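Local atomic coordinates of breast cancer anti-estrogen resistance protein 1 (Mus musculus, PDB entry 5W93), a protein that acts as a docking scaffold for tyrosine kinase-based signalling in cell adhesion and migration, its C-terminal four-helix domain here binding the LD1 motif of paxillin. Residues Ala18-Phe32 and His48-Ile62. The protein carries 2 engineered substitutions. Residues are numbered along the deposited sequence; the frame is centred on the assembly and turned at random.
Engineered in segment 18-32: Ala18 (natural residue Cys).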
ATOM      1  N   ALA A  18       7.088   5.666  -8.612  1.00 23.79           N
ATOM      2  CA  ALA A  18       6.380   4.468  -8.163  1.00 27.35           C
ATOM      3  C   ALA A  18       7.329   3.266  -8.103  1.00 28.31           C
ATOM      4  O   ALA A  18       7.285   2.492  -7.151  1.00 27.55           O
ATOM      5  CB  ALA A  18       5.210   4.179  -9.072  1.00 24.31           C
ATOM      6  N   GLU A  19       8.198   3.129  -9.106  1.00 31.14           N
ATOM      7  CA  GLU A  19       9.111   1.985  -9.181  1.00 33.90           C
ATOM      8  C   GLU A  19      10.094   2.011  -8.014  1.00 36.28           C
ATOM      9  O   GLU A  19      10.317   0.992  -7.360  1.00 40.87           O
ATOM     10  CB  GLU A  19       9.851   1.960 -10.535  1.00 31.01           C
ATOM     11  CG  GLU A  19       8.958   1.458 -11.681  1.00 46.05           C
ATOM     12  CD  GLU A  19       9.576   1.615 -13.070  1.00 64.75           C
ATOM     13  OE1 GLU A  19      10.637   2.262 -13.192  1.00 74.73           O
ATOM     14  OE2 GLU A  19       8.990   1.092 -14.046  1.00 66.82           O
ATOM     15  N   ALA A  20      10.648   3.184  -7.736  1.00 34.59           N
ATOM     16  CA  ALA A  20      11.486   3.382  -6.550  1.00 38.93           C
ATOM     17  C   ALA A  20      10.758   3.052  -5.235  1.00 41.12           C
ATOM     18  O   ALA A  20      11.302   2.353  -4.374  1.00 41.57           O
ATOM     19  CB  ALA A  20      11.988   4.795  -6.510  1.00 36.78           C
ATOM     20  N   ASN A  21       9.541   3.563  -5.064  1.00 35.77           N
ATOM     21  CA  ASN A  21       8.797   3.301  -3.824  1.00 34.00           C
ATOM     22  C   ASN A  21       8.375   1.842  -3.676  1.00 38.60           C
ATOM     23  O   ASN A  21       8.198   1.343  -2.564  1.00 36.54           O
ATOM     24  CB  ASN A  21       7.556   4.188  -3.743  1.00 30.18           C
ATOM     25  CG  ASN A  21       7.880   5.600  -3.314  1.00 48.35           C
ATOM     26  OD1 ASN A  21       7.546   6.561  -4.001  1.00 55.56           O
ATOM     27  ND2 ASN A  21       8.524   5.734  -2.166  1.00 52.24           N
ATOM     28  N   LEU A  22       8.187   1.179  -4.809  1.00 35.41           N
ATOM     29  CA  LEU A  22       7.789  -0.223  -4.845  1.00 42.20           C
ATOM     30  C   LEU A  22       8.887  -1.127  -4.278  1.00 44.56           C
ATOM     31  O   LEU A  22       8.601  -2.199  -3.745  1.00 39.71           O
ATOM     32  CB  LEU A  22       7.450  -0.631  -6.276  1.00 43.51           C
ATOM     33  CG  LEU A  22       6.137  -1.365  -6.532  1.00 52.11           C
ATOM     34  CD1 LEU A  22       4.950  -0.495  -6.179  1.00 52.71           C
ATOM     35  CD2 LEU A  22       6.045  -1.824  -7.979  1.00 53.26           C
ATOM     36  N   THR A  23      10.139  -0.678  -4.400  1.00 43.97           N
ATOM     37  CA  THR A  23      11.290  -1.357  -3.797  1.00 42.69           C
ATOM     38  C   THR A  23      11.223  -1.372  -2.276  1.00 42.68           C
ATOM     39  O   THR A  23      11.367  -2.425  -1.646  1.00 42.90           O
ATOM     40  CB  THR A  23      12.614  -0.690  -4.205  1.00 47.00           C
ATOM     41  OG1 THR A  23      12.819  -0.851  -5.613  1.00 44.75           O
ATOM     42  CG2 THR A  23      13.783  -1.303  -3.442  1.00 45.43           C
ATOM     43  N   THR A  24      11.027  -0.191  -1.698  1.00 38.25           N
ATOM     44  CA  THR A  24      10.837  -0.038  -0.265  1.00 37.82           C
ATOM     45  C   THR A  24       9.647  -0.880   0.218  1.00 33.77           C
ATOM     46  O   THR A  24       9.712  -1.518   1.279  1.00 29.06           O
ATOM     47  CB  THR A  24      10.611   1.444   0.108  1.00 45.97           C
ATOM     48  OG1 THR A  24      11.807   2.189  -0.141  1.00 53.38           O
ATOM     49  CG2 THR A  24      10.235   1.601   1.586  1.00 43.39           C
ATOM     50  N   LEU A  25       8.561  -0.874  -0.551  1.00 25.73           N
ATOM     51  CA  LEU A  25       7.367  -1.624  -0.161  1.00 24.55           C
ATOM     52  C   LEU A  25       7.632  -3.117  -0.173  1.00 24.53           C
ATOM     53  O   LEU A  25       7.216  -3.835   0.736  1.00 26.18           O
ATOM     54  CB  LEU A  25       6.190  -1.299  -1.079  1.00 26.85           C
ATOM     55  CG  LEU A  25       4.879  -2.032  -0.785  1.00 26.32           C
ATOM     56  CD1 LEU A  25       4.443  -1.837   0.671  1.00 29.13           C
ATOM     57  CD2 LEU A  25       3.793  -1.541  -1.719  1.00 30.23           C
ATOM     58  N   THR A  26       8.329  -3.586  -1.205  1.00 23.07           N
ATOM     59  CA  THR A  26       8.646  -5.000  -1.318  1.00 28.29           C
ATOM     60  C   THR A  26       9.506  -5.459  -0.150  1.00 28.46           C
ATOM     61  O   THR A  26       9.274  -6.532   0.402  1.00 26.17           O
ATOM     62  CB  THR A  26       9.372  -5.316  -2.637  1.00 36.34           C
ATOM     63  OG1 THR A  26       8.599  -4.809  -3.727  1.00 35.47           O
ATOM     64  CG2 THR A  26       9.528  -6.817  -2.797  1.00 41.54           C
ATOM     65  N   ASP A  27      10.489  -4.643   0.230  1.00 30.71           N
ATOM     66  CA  ASP A  27      11.306  -4.947   1.399  1.00 26.80           C
ATOM     67  C   ASP A  27      10.448  -4.981   2.674  1.00 27.61           C
ATOM     68  O   ASP A  27      10.654  -5.831   3.535  1.00 27.48           O
ATOM     69  CB  ASP A  27      12.445  -3.938   1.559  1.00 29.86           C
ATOM     70  CG  ASP A  27      13.509  -4.076   0.477  1.00 38.69           C
ATOM     71  OD1 ASP A  27      13.541  -5.130  -0.200  1.00 37.69           O
ATOM     72  OD2 ASP A  27      14.311  -3.138   0.309  1.00 43.01           O
ATOM     73  N   ALA A  28       9.486  -4.068   2.797  1.00 25.78           N
ATOM     74  CA  ALA A  28       8.671  -4.018   4.025  1.00 24.28           C
ATOM     75  C   ALA A  28       7.681  -5.182   4.098  1.00 23.26           C
ATOM     76  O   ALA A  28       7.447  -5.753   5.173  1.00 23.16           O
ATOM     77  CB  ALA A  28       7.926  -2.679   4.129  1.00 21.56           C
ATOM     78  N   VAL A  29       7.086  -5.523   2.960  1.00 21.86           N
ATOM     79  CA  VAL A  29       6.173  -6.660   2.886  1.00 22.33           C
ATOM     80  C   VAL A  29       6.898  -7.995   3.133  1.00 28.80           C
ATOM     81  O   VAL A  29       6.400  -8.835   3.876  1.00 28.84           O
ATOM     82  CB  VAL A  29       5.454  -6.696   1.529  1.00 30.92           C
ATOM     83  CG1 VAL A  29       4.705  -7.995   1.344  1.00 29.00           C
ATOM     84  CG2 VAL A  29       4.498  -5.508   1.416  1.00 30.33           C
ATOM     85  N   ASP A  30       8.064  -8.172   2.516  1.00 27.65           N
ATOM     86  CA  ASP A  30       8.918  -9.335   2.762  1.00 27.33           C
ATOM     87  C   ASP A  30       9.244  -9.495   4.241  1.00 25.37           C
ATOM     88  O   ASP A  30       9.147 -10.587   4.792  1.00 28.59           O
ATOM     89  CB  ASP A  30      10.241  -9.222   1.992  1.00 26.95           C
ATOM     90  CG  ASP A  30      10.091  -9.457   0.501  1.00 39.27           C
ATOM     91  OD1 ASP A  30       9.024  -9.937   0.063  1.00 37.59           O
ATOM     92  OD2 ASP A  30      11.072  -9.163  -0.229  1.00 42.79           O
ATOM     93  N   ALA A  31       9.659  -8.396   4.870  1.00 25.42           N
ATOM     94  CA  ALA A  31      10.031  -8.411   6.275  1.00 29.60           C
ATOM     95  C   ALA A  31       8.812  -8.769   7.120  1.00 28.51           C
ATOM     96  O   ALA A  31       8.922  -9.516   8.094  1.00 26.09           O
ATOM     97  CB  ALA A  31      10.609  -7.071   6.698  1.00 30.60           C
ATOM     98  N   PHE A  32       7.650  -8.237   6.738  1.00 26.77           N
ATOM     99  CA  PHE A  32       6.409  -8.546   7.435  1.00 23.55           C
ATOM    100  C   PHE A  32       6.090 -10.046   7.337  1.00 30.06           C
ATOM    101  O   PHE A  32       5.793 -10.680   8.347  1.00 29.07           O
ATOM    102  CB  PHE A  32       5.237  -7.717   6.888  1.00 21.17           C
ATOM    103  CG  PHE A  32       3.893  -8.150   7.428  1.00 23.65           C
ATOM    104  CD1 PHE A  32       3.415  -7.642   8.632  1.00 27.47           C
ATOM    105  CD2 PHE A  32       3.119  -9.066   6.739  1.00 25.80           C
ATOM    106  CE1 PHE A  32       2.180  -8.058   9.133  1.00 31.29           C
ATOM    107  CE2 PHE A  32       1.894  -9.479   7.239  1.00 30.22           C
ATOM    108  CZ  PHE A  32       1.432  -8.976   8.433  1.00 25.82           C
ATOM    109  N   HIS A  48       6.067  -4.183  12.040  1.00 26.89           N
ATOM    110  CA  HIS A  48       6.227  -4.458  10.613  1.00 27.60           C
ATOM    111  C   HIS A  48       4.976  -4.075   9.810  1.00 25.03           C
ATOM    112  O   HIS A  48       5.080  -3.674   8.657  1.00 23.63           O
ATOM    113  CB  HIS A  48       6.614  -5.926  10.388  1.00 24.23           C
ATOM    114  CG  HIS A  48       8.049  -6.199  10.700  1.00 29.17           C
ATOM    115  ND1 HIS A  48       9.075  -5.898   9.822  1.00 28.77           N
ATOM    116  CD2 HIS A  48       8.647  -6.669  11.822  1.00 29.46           C
ATOM    117  CE1 HIS A  48      10.233  -6.196  10.379  1.00 32.03           C
ATOM    118  NE2 HIS A  48      10.003  -6.661  11.597  1.00 33.79           N
ATOM    119  N   SER A  49       3.804  -4.182  10.424  1.00 21.84           N
ATOM    120  CA  SER A  49       2.582  -3.696   9.808  0.51 21.38           C
ATOM    121  C   SER A  49       2.694  -2.204   9.523  1.00 23.84           C
ATOM    122  O   SER A  49       2.389  -1.742   8.418  1.00 21.59           O
ATOM    123  CB  SER A  49       1.371  -3.978  10.711  0.51 22.83           C
ATOM    124  OG  SER A  49       0.957  -5.324  10.570  0.51 21.98           O
ATOM    125  N   LYS A  50       3.120  -1.447  10.527  1.00 19.00           N
ATOM    126  CA  LYS A  50       3.277  -0.011  10.351  1.00 23.29           C
ATOM    127  C   LYS A  50       4.271   0.305   9.229  1.00 20.65           C
ATOM    128  O   LYS A  50       4.076   1.267   8.491  1.00 23.98           O
ATOM    129  CB  LYS A  50       3.717   0.647  11.658  1.00 21.58           C
ATOM    130  CG  LYS A  50       2.615   0.622  12.721  1.00 26.46           C
ATOM    131  CD  LYS A  50       2.962   1.532  13.885  1.00 33.60           C
ATOM    132  CE  LYS A  50       3.911   0.862  14.832  1.00 41.70           C
ATOM    133  NZ  LYS A  50       3.572   1.205  16.255  1.00 41.70           N
ATOM    134  N   PHE A  51       5.328  -0.492   9.095  1.00 22.68           N
ATOM    135  CA  PHE A  51       6.317  -0.259   8.027  1.00 22.13           C
ATOM    136  C   PHE A  51       5.676  -0.472   6.646  1.00 23.37           C
ATOM    137  O   PHE A  51       5.942   0.270   5.680  1.00 20.08           O
ATOM    138  CB  PHE A  51       7.534  -1.197   8.163  1.00 24.87           C
ATOM    139  CG  PHE A  51       8.264  -1.104   9.484  1.00 29.80           C
ATOM    140  CD1 PHE A  51       8.252   0.066  10.238  1.00 29.11           C
ATOM    141  CD2 PHE A  51       8.988  -2.195   9.959  1.00 23.67           C
ATOM    142  CE1 PHE A  51       8.937   0.151  11.442  1.00 35.79           C
ATOM    143  CE2 PHE A  51       9.677  -2.113  11.179  1.00 26.58           C
ATOM    144  CZ  PHE A  51       9.649  -0.942  11.909  1.00 29.11           C
ATOM    145  N   VAL A  52       4.833  -1.499   6.554  1.00 22.03           N
ATOM    146  CA  VAL A  52       4.117  -1.783   5.307  1.00 20.41           C
ATOM    147  C   VAL A  52       3.180  -0.631   4.940  1.00 20.37           C
ATOM    148  O   VAL A  52       3.133  -0.186   3.794  1.00 19.88           O
ATOM    149  CB  VAL A  52       3.305  -3.093   5.411  1.00 21.03           C
ATOM    150  CG1 VAL A  52       2.319  -3.199   4.270  1.00 20.35           C
ATOM    151  CG2 VAL A  52       4.252  -4.295   5.409  1.00 24.01           C
ATOM    152  N   ILE A  53       2.443  -0.149   5.935  1.00 19.11           N
ATOM    153  CA  ILE A  53       1.480   0.925   5.748  1.00 19.91           C
ATOM    154  C   ILE A  53       2.178   2.223   5.326  1.00 22.60           C
ATOM    155  O   ILE A  53       1.788   2.881   4.364  1.00 24.64           O
ATOM    156  CB  ILE A  53       0.679   1.159   7.054  1.00 21.07           C
ATOM    157  CG1 ILE A  53      -0.228  -0.042   7.317  1.00 25.65           C
ATOM    158  CG2 ILE A  53      -0.142   2.434   6.978  1.00 20.15           C
ATOM    159  CD1 ILE A  53      -0.789  -0.076   8.754  1.00 29.27           C
ATOM    160  N   LEU A  54       3.215   2.588   6.057  1.00 22.33           N
ATOM    161  CA  LEU A  54       3.953   3.791   5.723  1.00 24.76           C
ATOM    162  C   LEU A  54       4.524   3.755   4.297  1.00 20.84           C
ATOM    163  O   LEU A  54       4.415   4.726   3.552  1.00 24.33           O
ATOM    164  CB  LEU A  54       5.046   3.987   6.768  1.00 28.53           C
ATOM    165  CG  LEU A  54       6.442   4.507   6.495  1.00 55.22           C
ATOM    166  CD1 LEU A  54       6.410   6.005   6.228  1.00 66.56           C
ATOM    167  CD2 LEU A  54       7.223   4.191   7.750  1.00 62.26           C
ATOM    168  N   SER A  55       5.094   2.627   3.901  1.00 20.64           N
ATOM    169  CA  SER A  55       5.731   2.538   2.590  1.00 22.51           C
ATOM    170  C   SER A  55       4.685   2.463   1.454  1.00 30.63           C
ATOM    171  O   SER A  55       4.860   3.092   0.409  1.00 24.73           O
ATOM    172  CB  SER A  55       6.691   1.340   2.552  1.00 27.37           C
ATOM    173  OG  SER A  55       5.992   0.105   2.671  1.00 43.01           O
ATOM    174  N   ALA A  56       3.590   1.731   1.653  1.00 24.41           N
ATOM    175  CA  ALA A  56       2.519   1.718   0.663  1.00 21.14           C
ATOM    176  C   ALA A  56       1.803   3.072   0.554  1.00 23.58           C
ATOM    177  O   ALA A  56       1.306   3.431  -0.520  1.00 21.17           O
ATOM    178  CB  ALA A  56       1.500   0.620   0.980  1.00 26.85           C
ATOM    179  N   HIS A  57       1.732   3.813   1.662  1.00 22.07           N
ATOM    180  CA  HIS A  57       1.049   5.100   1.645  1.00 22.18           C
ATOM    181  C   HIS A  57       1.761   6.052   0.654  1.00 21.88           C
ATOM    182  O   HIS A  57       1.140   6.926   0.059  1.00 25.16           O
ATOM    183  CB  HIS A  57       0.993   5.716   3.054  1.00 21.99           C
ATOM    184  CG  HIS A  57       0.076   6.887   3.162  1.00 27.87           C
ATOM    185  ND1 HIS A  57       0.471   8.174   2.854  1.00 29.98           N
ATOM    186  CD2 HIS A  57      -1.225   6.979   3.543  1.00 26.21           C
ATOM    187  CE1 HIS A  57      -0.542   9.001   3.034  1.00 31.80           C
ATOM    188  NE2 HIS A  57      -1.581   8.300   3.461  1.00 32.43           N
ATOM    189  N   LYS A  58       3.055   5.859   0.481  1.00 21.45           N
ATOM    190  CA  LYS A  58       3.810   6.608  -0.529  1.00 27.09           C
ATOM    191  C   LYS A  58       3.180   6.438  -1.914  1.00 30.25           C
ATOM    192  O   LYS A  58       3.124   7.388  -2.694  1.00 25.94           O
ATOM    193  CB  LYS A  58       5.280   6.160  -0.555  1.00 30.37           C
ATOM    194  CG  LYS A  58       5.969   6.164   0.822  1.00 41.41           C
ATOM    195  CD  LYS A  58       6.385   7.565   1.270  1.00 46.56           C
ATOM    196  CE  LYS A  58       6.619   7.637   2.786  1.00 44.58           C
ATOM    197  NZ  LYS A  58       5.333   7.535   3.560  1.00 38.74           N
ATOM    198  N   LEU A  59       2.679   5.239  -2.214  1.00 22.70           N
ATOM    199  CA  LEU A  59       2.047   5.002  -3.502  1.00 23.21           C
ATOM    200  C   LEU A  59       0.660   5.608  -3.604  1.00 23.06           C
ATOM    201  O   LEU A  59       0.281   6.119  -4.665  1.00 22.36           O
ATOM    202  CB  LEU A  59       1.971   3.510  -3.796  1.00 26.89           C
ATOM    203  CG  LEU A  59       3.316   2.844  -4.047  1.00 37.66           C
ATOM    204  CD1 LEU A  59       3.106   1.362  -3.979  1.00 44.87           C
ATOM    205  CD2 LEU A  59       3.869   3.253  -5.416  1.00 33.08           C
ATOM    206  N   VAL A  60      -0.105   5.543  -2.514  1.00 24.36           N
ATOM    207  CA  VAL A  60      -1.375   6.244  -2.459  1.00 21.36           C
ATOM    208  C   VAL A  60      -1.171   7.731  -2.772  1.00 25.39           C
ATOM    209  O   VAL A  60      -1.895   8.311  -3.571  1.00 26.37           O
ATOM    210  CB  VAL A  60      -2.047   6.113  -1.080  1.00 23.43           C
ATOM    211  CG1 VAL A  60      -3.329   6.957  -1.048  1.00 19.30           C
ATOM    212  CG2 VAL A  60      -2.348   4.640  -0.763  1.00 20.31           C
ATOM    213  N   PHE A  61      -0.176   8.324  -2.127  1.00 20.91           N
ATOM    214  CA  PHE A  61       0.136   9.744  -2.304  1.00 24.00           C
ATOM    215  C   PHE A  61       0.491  10.070  -3.753  1.00 23.84           C
ATOM    216  O   PHE A  61       0.027  11.071  -4.298  1.00 29.39           O
ATOM    217  CB  PHE A  61       1.275  10.152  -1.370  1.00 27.48           C
ATOM    218  CG  PHE A  61       1.611  11.625  -1.414  1.00 38.36           C
ATOM    219  CD1 PHE A  61       0.822  12.553  -0.751  1.00 39.82           C
ATOM    220  CD2 PHE A  61       2.734  12.071  -2.093  1.00 42.86           C
ATOM    221  CE1 PHE A  61       1.134  13.909  -0.778  1.00 41.28           C
ATOM    222  CE2 PHE A  61       3.061  13.425  -2.131  1.00 45.15           C
ATOM    223  CZ  PHE A  61       2.261  14.347  -1.470  1.00 43.63           C
ATOM    224  N   ILE A  62       1.305   9.228  -4.379  1.00 29.16           N
ATOM    225  CA  ILE A  62       1.576   9.374  -5.810  1.00 25.25           C
ATOM    226  C   ILE A  62       0.281   9.333  -6.630  1.00 22.94           C
ATOM    227  O   ILE A  62       0.055  10.162  -7.513  1.00 26.56           O
ATOM    228  CB  ILE A  62       2.542   8.283  -6.316  1.00 23.16           C
ATOM    229  CG1 ILE A  62       3.959   8.558  -5.800  1.00 27.46           C
ATOM    230  CG2 ILE A  62       2.516   8.212  -7.849  1.00 24.02           C
ATOM    231  CD1 ILE A  62       4.909   7.365  -5.930  1.00 29.20           C
TER
HETATM  232  O   HOH W   1       7.372   3.241  -0.489  1.00 41.38           O
HETATM  233  O   HOH W   2       7.681  -4.704   7.435  1.00 31.95           O
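Leu25, Val52 and Leu59 interlock as knobs into holes where segments 18-32 and 48-62, of helices 5-37 and 42-69, pack antiparallel, their axes 8.5 Å apart at a signed crossing angle of -162°. Leu25 enters the hole formed by Val52, Ser55, Ala56 and Leu59; CG stands anti to the backbone N (chi1 179°), and chi2 of 54° spreads the methyls, CD1 lying 3.8 Å from Ala56 CB and CD2 3.7 Å from Leu59 CD1. Leu59 answers among Ala18, an engineered residue, Asn21, Leu22 and Leu25. Its side chain crosses that of Leu22 at about a right angle, and the 3.4 Å between Leu22 CD1 and Leu59 CD1 is tighter than usual carbon packing. Val52 fills the hole of Leu25, Ala28, Val29 and Phe32, with CG2 3.9 Å from Phe32 CB.

Contacts of the Phe32 and His48 rings lie at one end. His48 CB meets the edge of the Phe32 ring, while Ala31 O sits over one imidazole face and Phe51 CE2, from His48's own helix, over the other, both offset toward the rim.

Polar linkage runs through water. One water donates to Asn21 O (2.9 Å) and Ser55 O (2.7 Å). A second donates to His48 O and lies in the imidazole plane, hydrogen-bonded to His48 ND1 at 3.0 Å; its approach to Ala28 O is doubtfully short.

Both segments belong to the divergent helix-loop-helix region of the C-terminal four-helix domain. Leu22 and Leu25 also pack on helix 107-135, and Ala56 on helix 73-102, whereas His57 and Lys50 bond the bound peptide's backbone. The chemistry suggests a largely apolar seam meeting those two helices, with water bridging backbone carbonyls.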